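Local coordinates for regulatory Subunit of Protein Kinase A (cAMP-dependent) from Euglena gracilis (Euglena gracilis, PDB 6RSX) that binds cyclic AMP in two cyclic nucleotide-binding domains and probably holds the catalytic subunit of protein kinase A inactive until the nucleotide arrives, at residues 62-67 with 133-138; 69-74 with 126-131. All coordinates share one frame; numbering follows the deposited sequence. Where two conformers were deposited one is given.

Interaction 1: residues 62-67 with 133-138; sequences EKTAEA and NVRLWA
Strands 62-65 and 134-138 run antiparallel, and two hydrogen-bonded pairs, Lys-63 with Leu-136 and Ala-65 with Val-134, join their backbones through four N-H...O bonds. Leu-136 N meets Lys-63 O at 2.8 Å nearly along the C=O axis, whereas Lys-63 N approaches Leu-136 O from above the carbonyl plane. Packing is tight at this backbone and where Glu-62 meets Trp-137. The side of Lys-63, Ala-65, Val-134 and Leu-136 is the more buried, covered by Tyr-82, Ile-84 and Ile-71, though Lys-63 CB comes only to 4.2 Å from Leu-136 CD1.

The other side carries Glu-62, Thr-64, Arg-135 and Trp-137, looser and mostly solvent-facing. Thr-64 CG2 comes no nearer than 4.3 Å to Arg-135 CG; the guanidinium of that arginine hydrogen-bonds through NE to Ser-86 OG. Trp-137 is the exception: Glu-62 CG sits over one face of its six-membered ring, 3.6 Å from the centroid, a CH-pi contact, while NE1 hydrogen-bonds to Glu-85 OE2. An alanine here would remove the indole that meets helix 29-39 and Glu-62 CG and the N-H that binds Glu-85, and would probably loosen that helix on the sheet.

Past the strand end, Asn-133 OD1 accepts a hydrogen bond from Ala-67 N at 2.9 Å. Such pairing of the first and last strands of a four-stranded antiparallel sheet is characteristic of the cyclic nucleotide-binding domain, a cupin-type beta-roll.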
ATOM      1  N   GLU A  62       0.710  15.961  18.287  1.00 37.30           N
ATOM      2  CA  GLU A  62       1.317  14.799  18.956  1.00 36.82           C
ATOM      3  C   GLU A  62       0.335  14.176  19.936  1.00 39.57           C
ATOM      4  O   GLU A  62      -0.431  14.875  20.620  1.00 37.22           O
ATOM      5  CB  GLU A  62       2.574  15.211  19.724  1.00 45.05           C
ATOM      6  CG  GLU A  62       3.659  15.793  18.879  1.00 45.76           C
ATOM      7  CD  GLU A  62       4.868  16.244  19.704  1.00 55.40           C
ATOM      8  OE1 GLU A  62       5.267  17.422  19.578  1.00 62.16           O
ATOM      9  OE2 GLU A  62       5.408  15.423  20.481  1.00 49.80           O
ATOM     10  N   LYS A  63       0.341  12.856  19.989  1.00 33.75           N
ATOM     11  CA  LYS A  63      -0.380  12.098  21.002  1.00 33.09           C
ATOM     12  C   LYS A  63       0.548  10.985  21.456  1.00 37.52           C
ATOM     13  O   LYS A  63       1.233  10.407  20.625  1.00 35.90           O
ATOM     14  CB  LYS A  63      -1.630  11.447  20.455  1.00 34.31           C
ATOM     15  CG  LYS A  63      -2.534  10.882  21.540  1.00 45.31           C
ATOM     16  CD  LYS A  63      -3.889  10.418  20.956  1.00 56.39           C
ATOM     17  CE  LYS A  63      -5.079  11.250  21.486  1.00 55.52           C
ATOM     18  NZ  LYS A  63      -4.795  12.734  21.607  1.00 60.46           N
ATOM     19  N   THR A  64       0.548  10.674  22.741  1.00 39.24           N
ATOM     20  CA  THR A  64       1.312   9.544  23.251  1.00 38.67           C
ATOM     21  C   THR A  64       0.350   8.584  23.934  1.00 39.62           C
ATOM     22  O   THR A  64      -0.775   8.950  24.312  1.00 39.21           O
ATOM     23  CB  THR A  64       2.412   9.991  24.227  1.00 40.27           C
ATOM     24  OG1 THR A  64       1.801  10.624  25.360  1.00 44.02           O
ATOM     25  CG2 THR A  64       3.333  10.989  23.563  1.00 44.38           C
ATOM     26  N   ALA A  65       0.801   7.341  24.071  1.00 37.16           N
ATOM     27  CA  ALA A  65       0.045   6.296  24.745  1.00 37.30           C
ATOM     28  C   ALA A  65       1.029   5.400  25.476  1.00 40.68           C
ATOM     29  O   ALA A  65       1.988   4.932  24.851  1.00 36.28           O
ATOM     30  CB  ALA A  65      -0.735   5.436  23.755  1.00 37.49           C
ATOM     31  N   GLU A  66       0.771   5.123  26.752  1.00 39.63           N
ATOM     32  CA  GLU A  66       1.619   4.197  27.491  1.00 42.24           C
ATOM     33  C   GLU A  66       1.336   2.773  27.062  1.00 39.46           C
ATOM     34  O   GLU A  66       0.221   2.443  26.657  1.00 35.63           O
ATOM     35  CB  GLU A  66       1.387   4.312  28.994  1.00 45.87           C
ATOM     36  CG  GLU A  66       1.876   5.597  29.601  1.00 58.43           C
ATOM     37  CD  GLU A  66       1.546   5.685  31.092  1.00 77.32           C
ATOM     38  OE1 GLU A  66       1.324   4.621  31.723  1.00 74.75           O
ATOM     39  OE2 GLU A  66       1.495   6.820  31.626  1.00 86.21           O
ATOM     40  N   ALA A  67       2.365   1.922  27.166  1.00 37.39           N
ATOM     41  CA  ALA A  67       2.215   0.498  26.887  1.00 36.40           C
ATOM     42  C   ALA A  67       0.946  -0.056  27.522  1.00 36.30           C
ATOM     43  O   ALA A  67       0.689   0.149  28.715  1.00 38.36           O
ATOM     44  CB  ALA A  67       3.433  -0.272  27.418  1.00 38.92           C
ATOM     45  N   ASN A 133       5.321   1.725  24.794  1.00 34.46           N
ATOM     46  CA  ASN A 133       4.964   3.141  24.756  1.00 35.19           C
ATOM     47  C   ASN A 133       4.966   3.585  23.303  1.00 35.22           C
ATOM     48  O   ASN A 133       5.810   3.149  22.511  1.00 32.97           O
ATOM     49  CB  ASN A 133       5.957   3.977  25.541  1.00 36.96           C
ATOM     50  CG  ASN A 133       5.945   3.652  27.012  1.00 39.04           C
ATOM     51  OD1 ASN A 133       4.956   3.127  27.553  1.00 39.92           O
ATOM     52  ND2 ASN A 133       7.052   3.962  27.679  1.00 49.67           N
ATOM     53  N   VAL A 134       4.023   4.447  22.947  1.00 31.53           N
ATOM     54  CA  VAL A 134       3.840   4.823  21.550  1.00 30.89           C
ATOM     55  C   VAL A 134       3.806   6.347  21.436  1.00 34.09           C
ATOM     56  O   VAL A 134       3.268   7.059  22.313  1.00 33.55           O
ATOM     57  CB  VAL A 134       2.555   4.178  20.962  1.00 33.44           C
ATOM     58  CG1 VAL A 134       2.157   4.843  19.649  1.00 34.74           C
ATOM     59  CG2 VAL A 134       2.681   2.647  20.781  1.00 32.12           C
ATOM     60  N   ARG A 135       4.397   6.851  20.369  1.00 30.16           N
ATOM     61  CA  ARG A 135       4.267   8.244  19.966  1.00 31.86           C
ATOM     62  C   ARG A 135       3.532   8.276  18.630  1.00 32.42           C
ATOM     63  O   ARG A 135       3.839   7.498  17.729  1.00 32.34           O
ATOM     64  CB  ARG A 135       5.630   8.935  19.816  1.00 39.91           C
ATOM     65  CG  ARG A 135       6.411   9.194  21.101  1.00 40.24           C
ATOM     66  CD  ARG A 135       7.634  10.161  20.881  1.00 39.93           C
ATOM     67  NE  ARG A 135       8.545   9.755  19.785  1.00 44.67           N
ATOM     68  CZ  ARG A 135       9.480  10.552  19.277  0.51 36.10           C
ATOM     69  NH1 ARG A 135       9.640  11.792  19.760  0.78 37.31           N
ATOM     70  NH2 ARG A 135      10.246  10.116  18.278  0.88 38.70           N
ATOM     71  N   LEU A 136       2.559   9.208  18.498  1.00 30.75           N
ATOM     72  CA  LEU A 136       1.752   9.274  17.285  1.00 28.81           C
ATOM     73  C   LEU A 136       1.692  10.724  16.810  1.00 30.94           C
ATOM     74  O   LEU A 136       1.817  11.649  17.620  1.00 31.82           O
ATOM     75  CB  LEU A 136       0.280   8.843  17.553  1.00 32.48           C
ATOM     76  CG  LEU A 136      -0.000   7.545  18.327  1.00 34.53           C
ATOM     77  CD1 LEU A 136      -1.368   7.502  18.972  1.00 37.60           C
ATOM     78  CD2 LEU A 136       0.062   6.424  17.342  1.00 34.53           C
ATOM     79  N   TRP A 137       1.469  10.908  15.515  1.00 31.44           N
ATOM     80  CA  TRP A 137       1.008  12.192  14.967  1.00 30.43           C
ATOM     81  C   TRP A 137      -0.437  12.027  14.524  1.00 27.57           C
ATOM     82  O   TRP A 137      -0.804  11.014  13.947  1.00 31.43           O
ATOM     83  CB  TRP A 137       1.901  12.609  13.791  1.00 34.00           C
ATOM     84  CG  TRP A 137       3.241  13.147  14.243  1.00 34.32           C
ATOM     85  CD1 TRP A 137       4.477  12.495  14.231  1.00 36.40           C
ATOM     86  CD2 TRP A 137       3.481  14.439  14.753  1.00 33.55           C
ATOM     87  NE1 TRP A 137       5.448  13.340  14.726  1.00 34.68           N
ATOM     88  CE2 TRP A 137       4.864  14.542  15.041  1.00 37.27           C
ATOM     89  CE3 TRP A 137       2.658  15.550  14.973  1.00 33.60           C
ATOM     90  CZ2 TRP A 137       5.428  15.710  15.555  1.00 36.04           C
ATOM     91  CZ3 TRP A 137       3.216  16.700  15.489  1.00 41.34           C
ATOM     92  CH2 TRP A 137       4.581  16.785  15.770  1.00 36.78           C
ATOM     93  N   ALA A 138      -1.287  13.025  14.785  1.00 30.62           N
ATOM     94  CA  ALA A 138      -2.714  12.854  14.559  1.00 34.41           C
ATOM     95  C   ALA A 138      -3.268  14.032  13.768  1.00 32.30           C
ATOM     96  O   ALA A 138      -2.777  15.153  13.893  1.00 32.79           O
ATOM     97  CB  ALA A 138      -3.477  12.772  15.880  1.00 33.52           C
TER

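Interaction 2: residues 69-74 with 126-131. With CMP (adenosine-3',5'-cyclic-monophosphate), chain B.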
ATOM      1  N   HIS A  69      -2.192   0.759  26.814  0.56 36.87           N
ATOM      2  CA  HIS A  69      -3.361   1.619  26.750  0.56 38.62           C
ATOM      3  C   HIS A  69      -3.958   1.652  25.342  0.56 37.70           C
ATOM      4  O   HIS A  69      -3.243   1.623  24.334  0.56 33.12           O
ATOM      5  CB  HIS A  69      -2.990   3.019  27.225  0.56 41.06           C
ATOM      6  CG  HIS A  69      -2.725   3.095  28.698  0.56 43.31           C
ATOM      7  ND1 HIS A  69      -3.398   3.968  29.526  0.56 48.04           N
ATOM      8  CD2 HIS A  69      -1.871   2.404  29.492  0.56 45.77           C
ATOM      9  CE1 HIS A  69      -2.963   3.820  30.764  0.56 49.91           C
ATOM     10  NE2 HIS A  69      -2.042   2.874  30.773  0.56 48.25           N
ATOM     11  N   PHE A  70      -5.290   1.732  25.288  1.00 35.14           N
ATOM     12  CA  PHE A  70      -6.012   1.768  24.014  1.00 33.37           C
ATOM     13  C   PHE A  70      -6.049   3.190  23.465  1.00 38.94           C
ATOM     14  O   PHE A  70      -6.552   4.125  24.117  1.00 38.50           O
ATOM     15  CB  PHE A  70      -7.438   1.230  24.162  1.00 35.06           C
ATOM     16  CG  PHE A  70      -7.515  -0.261  24.335  1.00 39.77           C
ATOM     17  CD1 PHE A  70      -7.439  -0.828  25.597  1.00 39.75           C
ATOM     18  CD2 PHE A  70      -7.639  -1.107  23.233  1.00 36.23           C
ATOM     19  CE1 PHE A  70      -7.504  -2.214  25.758  1.00 39.19           C
ATOM     20  CE2 PHE A  70      -7.693  -2.513  23.397  1.00 36.50           C
ATOM     21  CZ  PHE A  70      -7.623  -3.051  24.640  1.00 40.57           C
ATOM     22  N   ILE A  71      -5.576   3.345  22.238  1.00 32.54           N
ATOM     23  CA  ILE A  71      -5.686   4.617  21.544  1.00 34.74           C
ATOM     24  C   ILE A  71      -7.111   4.841  21.067  1.00 33.68           C
ATOM     25  O   ILE A  71      -7.617   5.976  21.068  1.00 33.09           O
ATOM     26  CB  ILE A  71      -4.675   4.625  20.383  1.00 35.51           C
ATOM     27  CG1 ILE A  71      -3.265   4.631  20.998  1.00 33.38           C
ATOM     28  CG2 ILE A  71      -4.875   5.859  19.528  1.00 34.33           C
ATOM     29  CD1 ILE A  71      -2.300   3.759  20.268  1.00 39.83           C
ATOM     30  N   MET A  72      -7.772   3.766  20.653  1.00 33.37           N
ATOM     31  CA  MET A  72      -9.183   3.776  20.297  1.00 35.05           C
ATOM     32  C   MET A  72      -9.747   2.385  20.545  1.00 35.58           C
ATOM     33  O   MET A  72      -9.023   1.382  20.525  1.00 30.89           O
ATOM     34  CB  MET A  72      -9.422   4.178  18.850  1.00 31.47           C
ATOM     35  CG  MET A  72      -8.738   3.212  17.799  1.00 29.28           C
ATOM     36  SD  MET A  72      -9.078   3.758  16.099  1.00 33.88           S
ATOM     37  CE  MET A  72      -8.212   5.304  16.085  1.00 31.83           C
ATOM     38  N   LYS A  73     -11.052   2.332  20.806  1.00 30.78           N
ATOM     39  CA  LYS A  73     -11.734   1.065  20.978  1.00 28.37           C
ATOM     40  C   LYS A  73     -12.711   0.844  19.843  1.00 29.37           C
ATOM     41  O   LYS A  73     -13.368   1.780  19.374  1.00 31.10           O
ATOM     42  CB  LYS A  73     -12.460   0.995  22.320  1.00 36.05           C
ATOM     43  CG  LYS A  73     -11.549   1.265  23.467  1.00 44.42           C
ATOM     44  CD  LYS A  73     -11.640   0.158  24.490  1.00 61.57           C
ATOM     45  CE  LYS A  73     -11.369  -1.225  23.887  1.00 50.63           C
ATOM     46  NZ  LYS A  73     -11.590  -2.278  24.931  1.00 66.93           N
ATOM     47  N   GLN A  74     -12.815  -0.409  19.435  1.00 27.30           N
ATOM     48  CA  GLN A  74     -13.793  -0.794  18.432  1.00 23.66           C
ATOM     49  C   GLN A  74     -15.159  -0.258  18.862  1.00 27.84           C
ATOM     50  O   GLN A  74     -15.468  -0.235  20.045  1.00 28.86           O
ATOM     51  CB  GLN A  74     -13.831  -2.308  18.294  1.00 28.51           C
ATOM     52  CG  GLN A  74     -14.618  -2.771  17.090  1.00 30.09           C
ATOM     53  CD  GLN A  74     -14.503  -4.274  16.917  1.00 34.51           C
ATOM     54  OE1 GLN A  74     -13.609  -4.873  17.494  1.00 32.53           O
ATOM     55  NE2 GLN A  74     -15.425  -4.895  16.164  1.00 31.50           N
ATOM     56  N   ALA A 126     -12.040  -1.540  14.749  1.00 30.38           N
ATOM     57  CA  ALA A 126     -11.068  -2.306  15.502  1.00 30.89           C
ATOM     58  C   ALA A 126     -10.663  -1.473  16.697  1.00 30.42           C
ATOM     59  O   ALA A 126     -10.747  -0.238  16.666  1.00 29.47           O
ATOM     60  CB  ALA A 126      -9.853  -2.626  14.608  1.00 29.36           C
ATOM     61  N   SER A 127     -10.192  -2.159  17.735  1.00 28.97           N
ATOM     62  CA  SER A 127      -9.442  -1.496  18.782  1.00 26.62           C
ATOM     63  C   SER A 127      -7.967  -1.420  18.382  1.00 29.11           C
ATOM     64  O   SER A 127      -7.442  -2.319  17.702  1.00 29.44           O
ATOM     65  CB  SER A 127      -9.576  -2.268  20.093  1.00 30.45           C
ATOM     66  OG  SER A 127     -10.958  -2.335  20.538  1.00 31.67           O
ATOM     67  N   VAL A 128      -7.281  -0.390  18.857  1.00 30.69           N
ATOM     68  CA  VAL A 128      -5.836  -0.250  18.601  1.00 30.52           C
ATOM     69  C   VAL A 128      -5.155  -0.038  19.942  1.00 31.40           C
ATOM     70  O   VAL A 128      -5.401   0.978  20.616  1.00 33.38           O
ATOM     71  CB  VAL A 128      -5.530   0.914  17.651  1.00 30.63           C
ATOM     72  CG1 VAL A 128      -4.012   0.975  17.328  1.00 31.54           C
ATOM     73  CG2 VAL A 128      -6.346   0.784  16.380  1.00 30.64           C
ATOM     74  N   GLN A 129      -4.309  -0.994  20.341  1.00 28.85           N
ATOM     75  CA  GLN A 129      -3.725  -0.988  21.680  1.00 30.54           C
ATOM     76  C   GLN A 129      -2.218  -0.803  21.602  1.00 31.15           C
ATOM     77  O   GLN A 129      -1.553  -1.518  20.845  1.00 31.31           O
ATOM     78  CB  GLN A 129      -4.048  -2.299  22.401  1.00 32.73           C
ATOM     79  CG  GLN A 129      -3.484  -2.341  23.797  1.00 37.29           C
ATOM     80  CD  GLN A 129      -3.959  -3.567  24.568  1.00 42.16           C
ATOM     81  OE1 GLN A 129      -4.221  -4.602  23.980  1.00 46.75           O
ATOM     82  NE2 GLN A 129      -4.103  -3.433  25.886  1.00 43.54           N
ATOM     83  N   ALA A 130      -1.676   0.128  22.381  1.00 31.47           N
ATOM     84  CA  ALA A 130      -0.228   0.297  22.411  1.00 31.71           C
ATOM     85  C   ALA A 130       0.401  -0.964  22.992  1.00 30.49           C
ATOM     86  O   ALA A 130      -0.020  -1.453  24.044  1.00 34.43           O
ATOM     87  CB  ALA A 130       0.159   1.504  23.250  1.00 32.71           C
ATOM     88  N   VAL A 131       1.434  -1.479  22.325  1.00 30.25           N
ATOM     89  CA  VAL A 131       2.171  -2.627  22.857  1.00 33.77           C
ATOM     90  C   VAL A 131       3.309  -2.092  23.713  1.00 34.74           C
ATOM     91  O   VAL A 131       3.422  -2.421  24.893  1.00 38.33           O
ATOM     92  CB  VAL A 131       2.685  -3.521  21.729  1.00 33.83           C
ATOM     93  CG1 VAL A 131       3.598  -4.654  22.293  1.00 33.78           C
ATOM     94  CG2 VAL A 131       1.539  -4.124  20.968  1.00 32.74           C
TER
HETATM   95  P   CMP B 501     -11.327   2.849  11.949  1.00 30.07           P
HETATM   96  O1P CMP B 501     -11.642   4.383  11.930  1.00 30.96           O
HETATM   97  O2P CMP B 501     -12.349   1.810  11.753  1.00 26.91           O
HETATM   98  O5' CMP B 501     -10.704   2.480  13.385  1.00 28.73           O
HETATM   99  C5' CMP B 501      -9.931   1.295  13.567  1.00 31.06           C
HETATM  100  C4' CMP B 501      -8.887   1.286  12.490  1.00 29.54           C
HETATM  101  O4' CMP B 501      -8.072   0.107  12.456  1.00 30.66           O
HETATM  102  C3' CMP B 501      -9.462   1.320  11.097  1.00 30.37           C
HETATM  103  O3' CMP B 501     -10.082   2.554  10.815  1.00 29.99           O
HETATM  104  C2' CMP B 501      -8.245   0.986  10.229  1.00 30.34           C
HETATM  105  O2' CMP B 501      -7.513   2.178   9.997  1.00 31.14           O
HETATM  106  C1' CMP B 501      -7.436   0.059  11.181  1.00 31.51           C
HETATM  107  N9  CMP B 501      -7.392  -1.338  10.767  1.00 31.24           N
HETATM  108  C8  CMP B 501      -6.247  -2.103  10.689  1.00 32.51           C
HETATM  109  N7  CMP B 501      -6.590  -3.329  10.340  1.00 32.42           N
HETATM  110  C5  CMP B 501      -7.919  -3.327  10.159  1.00 34.07           C
HETATM  111  C6  CMP B 501      -8.724  -4.360   9.762  1.00 36.45           C
HETATM  112  N6  CMP B 501      -8.426  -5.731   9.427  1.00 39.36           N
HETATM  113  N1  CMP B 501     -10.017  -4.191   9.600  1.00 34.87           N
HETATM  114  C2  CMP B 501     -10.542  -2.960   9.890  1.00 34.70           C
HETATM  115  N3  CMP B 501      -9.754  -1.903  10.277  1.00 31.25           N
HETATM  116  C4  CMP B 501      -8.427  -2.111  10.424  1.00 32.91           C
HETATM  117  O   HOH W   1     -11.935  -4.695  19.832  1.00 34.18           O
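A beta bulge shapes this contact: the register slips by one between the pairs Phe-70/Gln-129 and Met-72/Val-128, where the chain turns a corner at Ile-71. Val-128 O accepts a hydrogen bond from Ile-71 N nearly along its C=O axis, and Val-128 N returns one to Met-72 O.

On the sheet face of Phe-70 and Gln-129 the ring is sandwiched, both partners offset toward its rim: the Gln-129 amide lies against it with planes 19° apart, CD 3.7 Å from Phe-70 CZ, its NE2 hydrogen-bonded to Gly-68 O, and Lys-73 CE covers the opposite ring face. On the sheet face of Met-72 and Val-128, Val-128 CG2 nestles alongside, 3.7 Å from Met-72 CG, which sits between backbone N and carbonyl carbon (chi1 60°); Met-72 SD lies 3.4 Å from O5' of cyclic AMP. Ile-71, at the corner, brings CD1 loosely up to Val-128 CG1 and Ala-130 CB.

Where the pairing ends, Ser-127 OG accepts a hydrogen bond from Gln-74 N, almost straight (176°); a water joins OG to Gln-74 OE1, which also accepts one from Gln-94 N. This wall thus touches the nucleotide by packing, while hydrogen bonds to it come from residues outside these segments, such as Arg-124 and Glu-115.

Overall arrangement
Both interactions pair the first strand of a four-stranded antiparallel sheet with its last, and together they show how one beta-roll repeats a single pairing in two sheets. Strand 61-65 leads on to 70-72 and strand 127-130 to 134-140, so interaction 2 is nested within the loop that interaction 1 closes. Their apolar sides meet where Ile-71 packs on Ala-65 and Leu-136. Interaction 1 is the more exposed, with charged residues and a tryptophan that faces helix 29-39. Interaction 2 is the more buried and bulged, and reaches the cyclic AMP pocket, whereas in interaction 1 the side chain of Leu-136 lies about 11 Å from the bound cyclic AMP.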